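Local coordinates for protein bifunctional enzyme cysn/cysc (Mycobacterium tuberculosis, PDB 4BZP) that transfers a phosphate from ATP to the 3'-hydroxyl of adenylyl sulfate, the kinase step of sulfate activation, and is seen here with ADP, at residues Asp105-Asp117 and Tyr145-Pro157. Sequence-based numbering, arbitrary orientation.
Sequences DFFEVFCDTPLQD and YQRPKNPDLRLTP. With EDO (1,2-ethanediol), chain F; EDO (1,2-ethanediol), chain G.
Phe110 and Pro148 pack against each other beside a parallel pairing of strands 106-111 and 153-155. In this P-loop kinase fold, strand 153-155 is the outermost on its side of the five-stranded parallel sheet, and 106-111 separates it from strand 6-11. Phe110 N donates to Leu153 O at 2.9 Å, and Leu155 N donates to Phe110 O. Asp112 N then donates to Leu155 O, carrying the pairing just past the strand end.

The Phe110 side chain can be followed outward. CB lies near CB of Pro151. CG meets Pro148 CG and stands anti to the backbone N (chi1 179°), which leads the ring out between Pro148 and Asp112. Pro148 CD sits over the ring centre in a CH-pi contact, 3.6 Å from the centroid. Asp112 CB covers the opposite face nearer the rim. CD1 and CE1 both lie near Tyr145 OH, which hydrogen-bonds Thr11 OG1, and CE1 also meets Tyr145 CE2. CD2 and CE2 run beside Arg154 NH1 in the conformer given. Phe110 CZ ends 3.5 Å from Arg147 NH1, over one face of a guanidinium that itself sits at the ring edge, the planes 69° apart.

On the other face of the sheet, Val109 CG1 meets Leu155 CD1 at 3.6 Å. Helix 161-173 packs on this side, touching Leu153 and Leu155. At the other end of the contact, Asp152 OD2 uses its anti lone pair to accept from Glu108 N at 2.8 Å. This carboxylate also forms a salt bridge with Arg96, while Glu108 OE2, in the conformer given, pairs with Arg92.

Asp112 joins both arginines in a salt-bridge network. In its given conformer, Arg154 NH1 reaches Asp112 OD2 at 3.3 Å. Arg147 grips the same carboxylate end-on, NH1 to OD1 and NH2 to OD2.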
ATOM      1  N   ASP A 105     -14.866  -7.176   2.261  1.00  7.60           N
ATOM      2  CA  ASP A 105     -15.448  -7.338   3.596  1.00  8.71           C
ATOM      3  C   ASP A 105     -14.621  -6.587   4.643  1.00  8.36           C
ATOM      4  O   ASP A 105     -13.391  -6.602   4.625  1.00  9.12           O
ATOM      5  CB  ASP A 105     -15.465  -8.804   3.998  1.00 10.68           C
ATOM      6  CG  ASP A 105     -16.541  -9.619   3.309  1.00 13.93           C
ATOM      7  OD1 ASP A 105     -17.374  -9.109   2.543  1.00 16.20           O
ATOM      8  OD2 ASP A 105     -16.524 -10.825   3.610  1.00 17.02           O
ATOM      9  N   PHE A 106     -15.315  -5.942   5.574  1.00  7.76           N
ATOM     10  CA  PHE A 106     -14.728  -5.101   6.589  1.00  7.18           C
ATOM     11  C   PHE A 106     -15.422  -5.369   7.896  1.00  7.28           C
ATOM     12  O   PHE A 106     -16.670  -5.386   7.958  1.00  7.69           O
ATOM     13  CB  PHE A 106     -14.921  -3.629   6.178  1.00  7.43           C
ATOM     14  CG  PHE A 106     -14.410  -2.581   7.156  1.00  7.27           C
ATOM     15  CD1 PHE A 106     -15.200  -2.127   8.210  1.00  7.62           C
ATOM     16  CD2 PHE A 106     -13.161  -2.028   6.982  1.00  7.06           C
ATOM     17  CE1 PHE A 106     -14.722  -1.190   9.087  1.00  7.57           C
ATOM     18  CE2 PHE A 106     -12.708  -1.024   7.834  1.00  7.09           C
ATOM     19  CZ  PHE A 106     -13.490  -0.596   8.873  1.00  6.91           C
ATOM     20  N   PHE A 107     -14.637  -5.551   8.948  1.00  6.85           N
ATOM     21  CA  PHE A 107     -15.163  -5.789  10.287  1.00  7.20           C
ATOM     22  C   PHE A 107     -14.577  -4.779  11.242  1.00  6.76           C
ATOM     23  O   PHE A 107     -13.370  -4.658  11.349  1.00  7.19           O
ATOM     24  CB  PHE A 107     -14.833  -7.198  10.737  1.00  7.89           C
ATOM     25  CG  PHE A 107     -15.289  -8.262   9.808  1.00  9.26           C
ATOM     26  CD1 PHE A 107     -16.541  -8.784   9.924  1.00 10.61           C
ATOM     27  CD2 PHE A 107     -14.440  -8.725   8.806  1.00  9.62           C
ATOM     28  CE1 PHE A 107     -16.965  -9.791   9.055  1.00 12.17           C
ATOM     29  CE2 PHE A 107     -14.864  -9.709   7.928  1.00 11.02           C
ATOM     30  CZ  PHE A 107     -16.121 -10.231   8.065  1.00 11.77           C
ATOM     31  N   GLU A 108     -15.435  -4.087  11.974  1.00  5.65           N
ATOM     32  CA  GLU A 108     -15.068  -3.130  13.025  0.50  6.15           C
ATOM     33  C   GLU A 108     -15.031  -3.921  14.330  1.00  6.07           C
ATOM     34  O   GLU A 108     -16.091  -4.393  14.801  1.00  6.23           O
ATOM     35  CB  GLU A 108     -16.033  -1.906  13.126  0.50  6.49           C
ATOM     36  CG  GLU A 108     -15.590  -0.889  14.212  0.50  6.84           C
ATOM     37  CD  GLU A 108     -16.610   0.154  14.633  0.50  6.90           C
ATOM     38  OE1 GLU A 108     -17.686  -0.273  14.986  0.50  9.05           O
ATOM     39  OE2 GLU A 108     -16.353   1.381  14.634  0.50  7.24           O
ATOM     40  N   VAL A 109     -13.873  -4.051  14.924  1.00  5.77           N
ATOM     41  CA  VAL A 109     -13.676  -4.810  16.152  1.00  5.56           C
ATOM     42  C   VAL A 109     -13.268  -3.859  17.244  1.00  5.18           C
ATOM     43  O   VAL A 109     -12.232  -3.174  17.172  1.00  5.29           O
ATOM     44  CB  VAL A 109     -12.659  -5.908  15.976  1.00  5.91           C
ATOM     45  CG1 VAL A 109     -12.421  -6.595  17.312  1.00  6.15           C
ATOM     46  CG2 VAL A 109     -13.126  -6.901  14.913  1.00  6.55           C
ATOM     47  N   PHE A 110     -14.105  -3.706  18.278  1.00  5.13           N
ATOM     48  CA  PHE A 110     -13.876  -2.798  19.385  1.00  5.76           C
ATOM     49  C   PHE A 110     -13.235  -3.495  20.571  1.00  5.63           C
ATOM     50  O   PHE A 110     -13.855  -4.398  21.153  1.00  5.69           O
ATOM     51  CB  PHE A 110     -15.217  -2.201  19.772  1.00  5.58           C
ATOM     52  CG  PHE A 110     -15.201  -1.231  20.933  1.00  5.63           C
ATOM     53  CD1 PHE A 110     -14.101  -0.493  21.288  1.00  5.46           C
ATOM     54  CD2 PHE A 110     -16.389  -1.031  21.653  1.00  5.93           C
ATOM     55  CE1 PHE A 110     -14.155   0.360  22.363  1.00  5.74           C
ATOM     56  CE2 PHE A 110     -16.455  -0.114  22.708  1.00  6.11           C
ATOM     57  CZ  PHE A 110     -15.323   0.571  23.052  1.00  5.89           C
ATOM     58  N   CYS A 111     -11.995  -3.117  20.900  1.00  6.05           N
ATOM     59  CA  CYS A 111     -11.317  -3.602  22.085  1.00  6.41           C
ATOM     60  C   CYS A 111     -11.773  -2.734  23.215  1.00  6.57           C
ATOM     61  O   CYS A 111     -11.181  -1.672  23.511  1.00  6.95           O
ATOM     62  CB  CYS A 111      -9.797  -3.528  21.881  1.00  6.82           C
ATOM     63  SG  CYS A 111      -9.232  -4.691  20.595  1.00  9.13           S
ATOM     64  N   ASP A 112     -12.842  -3.155  23.857  1.00  6.73           N
ATOM     65  CA  ASP A 112     -13.533  -2.395  24.923  1.00  7.14           C
ATOM     66  C   ASP A 112     -12.961  -2.692  26.284  1.00  8.35           C
ATOM     67  O   ASP A 112     -13.526  -3.446  27.090  1.00  8.93           O
ATOM     68  CB  ASP A 112     -15.021  -2.642  24.914  1.00  8.03           C
ATOM     69  CG  ASP A 112     -15.803  -1.691  25.851  1.00  8.46           C
ATOM     70  OD1 ASP A 112     -15.204  -0.745  26.394  1.00 11.42           O
ATOM     71  OD2 ASP A 112     -17.044  -1.916  25.927  1.00 11.81           O
ATOM     72  N   THR A 113     -11.791  -2.117  26.532  1.00  8.06           N
ATOM     73  CA  THR A 113     -11.110  -2.163  27.828  1.00  8.97           C
ATOM     74  C   THR A 113     -11.137  -0.766  28.415  1.00  9.17           C
ATOM     75  O   THR A 113     -10.772   0.193  27.718  1.00  9.44           O
ATOM     76  CB  THR A 113      -9.652  -2.667  27.603  1.00  9.66           C
ATOM     77  OG1 THR A 113      -9.664  -4.004  27.040  1.00 11.45           O
ATOM     78  CG2 THR A 113      -8.864  -2.687  28.902  1.00  9.53           C
ATOM     79  N   PRO A 114     -11.597  -0.637  29.655  1.00  9.71           N
ATOM     80  CA  PRO A 114     -11.699   0.693  30.269  1.00 10.18           C
ATOM     81  C   PRO A 114     -10.357   1.385  30.408  1.00  9.68           C
ATOM     82  O   PRO A 114      -9.320   0.711  30.514  1.00  9.05           O
ATOM     83  CB  PRO A 114     -12.270   0.410  31.665  1.00 11.61           C
ATOM     84  CG  PRO A 114     -12.489  -0.992  31.818  1.00 12.55           C
ATOM     85  CD  PRO A 114     -11.960  -1.722  30.590  1.00 10.56           C
ATOM     86  N   LEU A 115     -10.359   2.707  30.400  1.00  8.71           N
ATOM     87  CA  LEU A 115      -9.199   3.480  30.601  1.00  8.73           C
ATOM     88  C   LEU A 115      -8.355   2.986  31.783  1.00  8.82           C
ATOM     89  O   LEU A 115      -7.140   2.910  31.656  1.00  7.46           O
ATOM     90  CB  LEU A 115      -9.576   4.944  30.825  1.00 10.51           C
ATOM     91  CG  LEU A 115      -8.427   5.937  31.103  1.00 12.41           C
ATOM     92  CD1 LEU A 115      -7.538   6.069  29.901  1.00 13.46           C
ATOM     93  CD2 LEU A 115      -8.997   7.318  31.426  1.00 14.25           C
ATOM     94  N   GLN A 116      -8.951   2.787  32.938  1.00  9.61           N
ATOM     95  CA  GLN A 116      -8.197   2.382  34.121  0.50 10.83           C
ATOM     96  C   GLN A 116      -7.396   1.126  33.882  1.00 10.17           C
ATOM     97  O   GLN A 116      -6.257   1.021  34.354  1.00 10.34           O
ATOM     98  CB  GLN A 116      -9.135   2.188  35.331  0.50 12.92           C
ATOM     99  CG  GLN A 116      -9.518   3.497  36.009  0.50 16.55           C
ATOM    100  CD  GLN A 116     -10.050   3.273  37.415  0.50 19.60           C
ATOM    101  OE1 GLN A 116      -9.958   2.167  37.963  0.50 26.34           O
ATOM    102  NE2 GLN A 116     -10.607   4.312  38.003  0.50 22.12           N
ATOM    103  N   ASP A 117      -8.000   0.185  33.178  1.00  8.67           N
ATOM    104  CA  ASP A 117      -7.311  -1.066  32.904  1.00  9.63           C
ATOM    105  C   ASP A 117      -6.201  -0.803  31.889  1.00  8.36           C
ATOM    106  O   ASP A 117      -5.096  -1.361  31.977  1.00  7.90           O
ATOM    107  CB  ASP A 117      -8.233  -2.148  32.337  1.00 11.64           C
ATOM    108  CG  ASP A 117      -9.271  -2.684  33.261  1.00 14.77           C
ATOM    109  OD1 ASP A 117      -9.237  -2.395  34.453  1.00 20.55           O
ATOM    110  OD2 ASP A 117     -10.128  -3.506  32.718  1.00 17.05           O
ATOM    111  N   TYR A 145     -12.156   9.741  22.844  1.00  7.18           N
ATOM    112  CA  TYR A 145     -12.369   8.445  22.190  1.00  7.10           C
ATOM    113  C   TYR A 145     -13.890   8.341  21.991  1.00  7.16           C
ATOM    114  O   TYR A 145     -14.639   8.474  22.983  1.00  8.78           O
ATOM    115  CB  TYR A 145     -11.807   7.261  22.989  1.00  6.52           C
ATOM    116  CG  TYR A 145     -12.014   5.950  22.277  1.00  6.49           C
ATOM    117  CD1 TYR A 145     -11.284   5.663  21.137  1.00  6.52           C
ATOM    118  CD2 TYR A 145     -13.044   5.105  22.629  1.00  6.47           C
ATOM    119  CE1 TYR A 145     -11.507   4.494  20.428  1.00  5.87           C
ATOM    120  CE2 TYR A 145     -13.292   3.945  21.896  1.00  6.48           C
ATOM    121  CZ  TYR A 145     -12.535   3.652  20.788  1.00  6.47           C
ATOM    122  OH  TYR A 145     -12.818   2.558  19.983  1.00  6.65           O
ATOM    123  N   GLN A 146     -14.364   8.166  20.770  1.00  6.45           N
ATOM    124  CA  GLN A 146     -15.810   8.029  20.481  1.00  6.54           C
ATOM    125  C   GLN A 146     -16.092   6.534  20.390  1.00  6.80           C
ATOM    126  O   GLN A 146     -15.665   5.881  19.413  1.00  6.87           O
ATOM    127  CB  GLN A 146     -16.143   8.748  19.190  1.00  6.36           C
ATOM    128  CG  GLN A 146     -15.878  10.254  19.296  1.00  6.73           C
ATOM    129  CD  GLN A 146     -16.218  11.019  18.065  1.00  7.16           C
ATOM    130  OE1 GLN A 146     -16.337  10.485  16.948  1.00  7.81           O
ATOM    131  NE2 GLN A 146     -16.388  12.335  18.247  1.00  7.46           N
ATOM    132  N   ARG A 147     -16.817   5.988  21.329  1.00  7.48           N
ATOM    133  CA  ARG A 147     -16.986   4.535  21.413  1.00  8.40           C
ATOM    134  C   ARG A 147     -17.848   4.075  20.247  1.00  8.50           C
ATOM    135  O   ARG A 147     -18.821   4.685  19.936  1.00  9.45           O
ATOM    136  CB  ARG A 147     -17.702   4.155  22.697  1.00  8.95           C
ATOM    137  CG  ARG A 147     -16.844   4.313  23.902  1.00 10.31           C
ATOM    138  CD  ARG A 147     -17.688   4.190  25.196  1.00 10.64           C
ATOM    139  NE  ARG A 147     -18.357   2.900  25.311  1.00 10.96           N
ATOM    140  CZ  ARG A 147     -17.804   1.767  25.744  1.00 10.57           C
ATOM    141  NH1 ARG A 147     -16.572   1.747  26.152  1.00 11.78           N
ATOM    142  NH2 ARG A 147     -18.532   0.660  25.772  1.00 11.41           N
ATOM    143  N   PRO A 148     -17.479   2.960  19.598  1.00  8.16           N
ATOM    144  CA  PRO A 148     -18.298   2.381  18.563  1.00 10.02           C
ATOM    145  C   PRO A 148     -19.710   1.995  19.057  1.00 10.53           C
ATOM    146  O   PRO A 148     -19.830   1.398  20.104  1.00 12.26           O
ATOM    147  CB  PRO A 148     -17.525   1.117  18.228  1.00 10.03           C
ATOM    148  CG  PRO A 148     -16.124   1.415  18.508  1.00 10.49           C
ATOM    149  CD  PRO A 148     -16.153   2.338  19.684  1.00  9.15           C
ATOM    150  N   LYS A 149     -20.704   2.438  18.309  1.00 12.36           N
ATOM    151  CA  LYS A 149     -22.114   2.131  18.637  1.00 15.67           C
ATOM    152  C   LYS A 149     -22.604   0.827  18.057  1.00 16.92           C
ATOM    153  O   LYS A 149     -23.488   0.193  18.638  1.00 18.55           O
ATOM    154  CB  LYS A 149     -23.033   3.273  18.226  1.00 20.75           C
ATOM    155  CG  LYS A 149     -22.662   4.587  18.922  1.00 22.03           C
ATOM    156  CD  LYS A 149     -22.509   4.581  20.443  1.00 24.56           C
ATOM    157  CE  LYS A 149     -22.113   5.986  20.986  1.00 27.86           C
ATOM    158  NZ  LYS A 149     -22.290   6.053  22.458  1.00 28.55           N
ATOM    159  N   ASN A 150     -21.996   0.408  16.948  1.00 14.68           N
ATOM    160  CA  ASN A 150     -22.456  -0.786  16.226  1.00 14.59           C
ATOM    161  C   ASN A 150     -21.278  -1.652  15.737  1.00 11.66           C
ATOM    162  O   ASN A 150     -21.191  -1.904  14.564  1.00 12.89           O
ATOM    163  CB  ASN A 150     -23.334  -0.373  15.029  1.00 16.71           C
ATOM    164  CG  ASN A 150     -24.606   0.322  15.468  1.00 20.69           C
ATOM    165  OD1 ASN A 150     -25.476  -0.323  16.016  1.00 24.99           O
ATOM    166  ND2 ASN A 150     -24.696   1.653  15.269  1.00 20.87           N
ATOM    167  N   PRO A 151     -20.304  -1.923  16.614  1.00 10.24           N
ATOM    168  CA  PRO A 151     -19.203  -2.729  16.097  1.00  8.77           C
ATOM    169  C   PRO A 151     -19.619  -4.133  15.693  1.00  8.14           C
ATOM    170  O   PRO A 151     -20.625  -4.645  16.199  1.00 10.45           O
ATOM    171  CB  PRO A 151     -18.232  -2.797  17.297  1.00  9.74           C
ATOM    172  CG  PRO A 151     -19.169  -2.742  18.508  1.00  9.83           C
ATOM    173  CD  PRO A 151     -20.275  -1.822  18.084  1.00 10.01           C
ATOM    174  N   ASP A 152     -18.892  -4.753  14.792  1.00  7.24           N
ATOM    175  CA  ASP A 152     -19.161  -6.134  14.447  1.00  6.91           C
ATOM    176  C   ASP A 152     -18.838  -7.095  15.586  1.00  7.08           C
ATOM    177  O   ASP A 152     -19.466  -8.143  15.683  1.00  9.17           O
ATOM    178  CB  ASP A 152     -18.362  -6.551  13.218  1.00  7.24           C
ATOM    179  CG  ASP A 152     -18.777  -5.766  11.997  1.00  8.33           C
ATOM    180  OD1 ASP A 152     -19.902  -6.051  11.502  1.00 13.01           O
ATOM    181  OD2 ASP A 152     -18.143  -4.804  11.574  1.00  7.25           O
ATOM    182  N   LEU A 153     -17.868  -6.766  16.442  1.00  6.33           N
ATOM    183  CA  LEU A 153     -17.455  -7.603  17.535  1.00  6.65           C
ATOM    184  C   LEU A 153     -16.908  -6.711  18.621  1.00  6.82           C
ATOM    185  O   LEU A 153     -16.170  -5.753  18.361  1.00  6.51           O
ATOM    186  CB  LEU A 153     -16.367  -8.561  17.058  1.00  7.08           C
ATOM    187  CG  LEU A 153     -15.755  -9.503  18.096  1.00  7.44           C
ATOM    188  CD1 LEU A 153     -16.808 -10.452  18.675  1.00  8.73           C
ATOM    189  CD2 LEU A 153     -14.613 -10.270  17.465  1.00  7.92           C
ATOM    190  N   ARG A 154     -17.246  -6.982  19.863  1.00  7.70           N
ATOM    191  CA  ARG A 154     -16.749  -6.259  21.013  0.50  8.63           C
ATOM    192  C   ARG A 154     -15.918  -7.233  21.819  1.00  8.21           C
ATOM    193  O   ARG A 154     -16.423  -8.258  22.275  1.00  9.88           O
ATOM    194  CB  ARG A 154     -17.928  -5.720  21.845  0.50 10.23           C
ATOM    195  CG  ARG A 154     -17.507  -4.900  23.073  0.50 11.98           C
ATOM    196  CD  ARG A 154     -18.662  -4.415  23.964  0.50 13.59           C
ATOM    197  NE  ARG A 154     -19.765  -3.942  23.150  0.50 13.26           N
ATOM    198  CZ  ARG A 154     -19.985  -2.649  22.931  0.50 12.90           C
ATOM    199  NH1 ARG A 154     -19.205  -1.745  23.485  0.50 13.79           N
ATOM    200  NH2 ARG A 154     -20.990  -2.290  22.172  0.50 13.75           N
ATOM    201  N   LEU A 155     -14.626  -6.972  21.987  1.00  6.48           N
ATOM    202  CA  LEU A 155     -13.691  -7.777  22.769  1.00  6.20           C
ATOM    203  C   LEU A 155     -13.572  -7.193  24.152  1.00  6.30           C
ATOM    204  O   LEU A 155     -13.413  -5.984  24.287  1.00  6.71           O
ATOM    205  CB  LEU A 155     -12.335  -7.828  22.117  1.00  6.22           C
ATOM    206  CG  LEU A 155     -12.292  -8.444  20.705  1.00  6.15           C
ATOM    207  CD1 LEU A 155     -10.901  -8.383  20.089  1.00  6.21           C
ATOM    208  CD2 LEU A 155     -12.794  -9.890  20.722  1.00  6.40           C
ATOM    209  N   THR A 156     -13.618  -8.025  25.187  1.00  6.36           N
ATOM    210  CA  THR A 156     -13.656  -7.563  26.538  1.00  6.83           C
ATOM    211  C   THR A 156     -12.492  -8.174  27.353  1.00  6.76           C
ATOM    212  O   THR A 156     -12.069  -9.307  27.103  1.00  6.23           O
ATOM    213  CB  THR A 156     -15.025  -7.880  27.179  1.00  7.01           C
ATOM    214  OG1 THR A 156     -15.236  -9.255  27.085  1.00  7.53           O
ATOM    215  CG2 THR A 156     -16.100  -7.125  26.483  1.00  8.40           C
ATOM    216  N   PRO A 157     -12.027  -7.467  28.388  1.00  7.27           N
ATOM    217  CA  PRO A 157     -10.770  -7.818  29.068  1.00  7.81           C
ATOM    218  C   PRO A 157     -10.843  -9.054  29.958  1.00  7.56           C
ATOM    219  O   PRO A 157      -9.839  -9.530  30.400  1.00  7.84           O
ATOM    220  CB  PRO A 157     -10.426  -6.509  29.833  1.00  8.56           C
ATOM    221  CG  PRO A 157     -11.682  -5.804  30.007  1.00  8.73           C
ATOM    222  CD  PRO A 157     -12.474  -6.108  28.757  1.00  7.67           C
TER
HETATM  223  C1  EDO F1194     -12.898   2.305  26.597  1.00 25.06           C
HETATM  224  O1  EDO F1194     -12.831   0.965  26.168  1.00 25.06           O
HETATM  225  C2  EDO F1194     -13.347   3.025  25.365  1.00 23.95           C
HETATM  226  O2  EDO F1194     -14.595   3.554  25.708  1.00 20.55           O
HETATM  227  C1  EDO G1195     -20.653  -7.765  20.244  1.00 27.08           C
HETATM  228  O1  EDO G1195     -19.591  -8.683  20.151  1.00 18.67           O
HETATM  229  C2  EDO G1195     -21.155  -7.276  18.915  1.00 28.55           C
HETATM  230  O2  EDO G1195     -20.484  -6.063  18.667  1.00 34.06           O
HETATM  231  O   HOH W   1     -19.482  -5.521   8.730  0.50 11.31           O
HETATM  232  O   HOH W   2     -19.883   1.198  15.323  1.00 14.85           O
HETATM  233  O   HOH W   3     -10.814  -5.397  25.181  1.00 13.74           O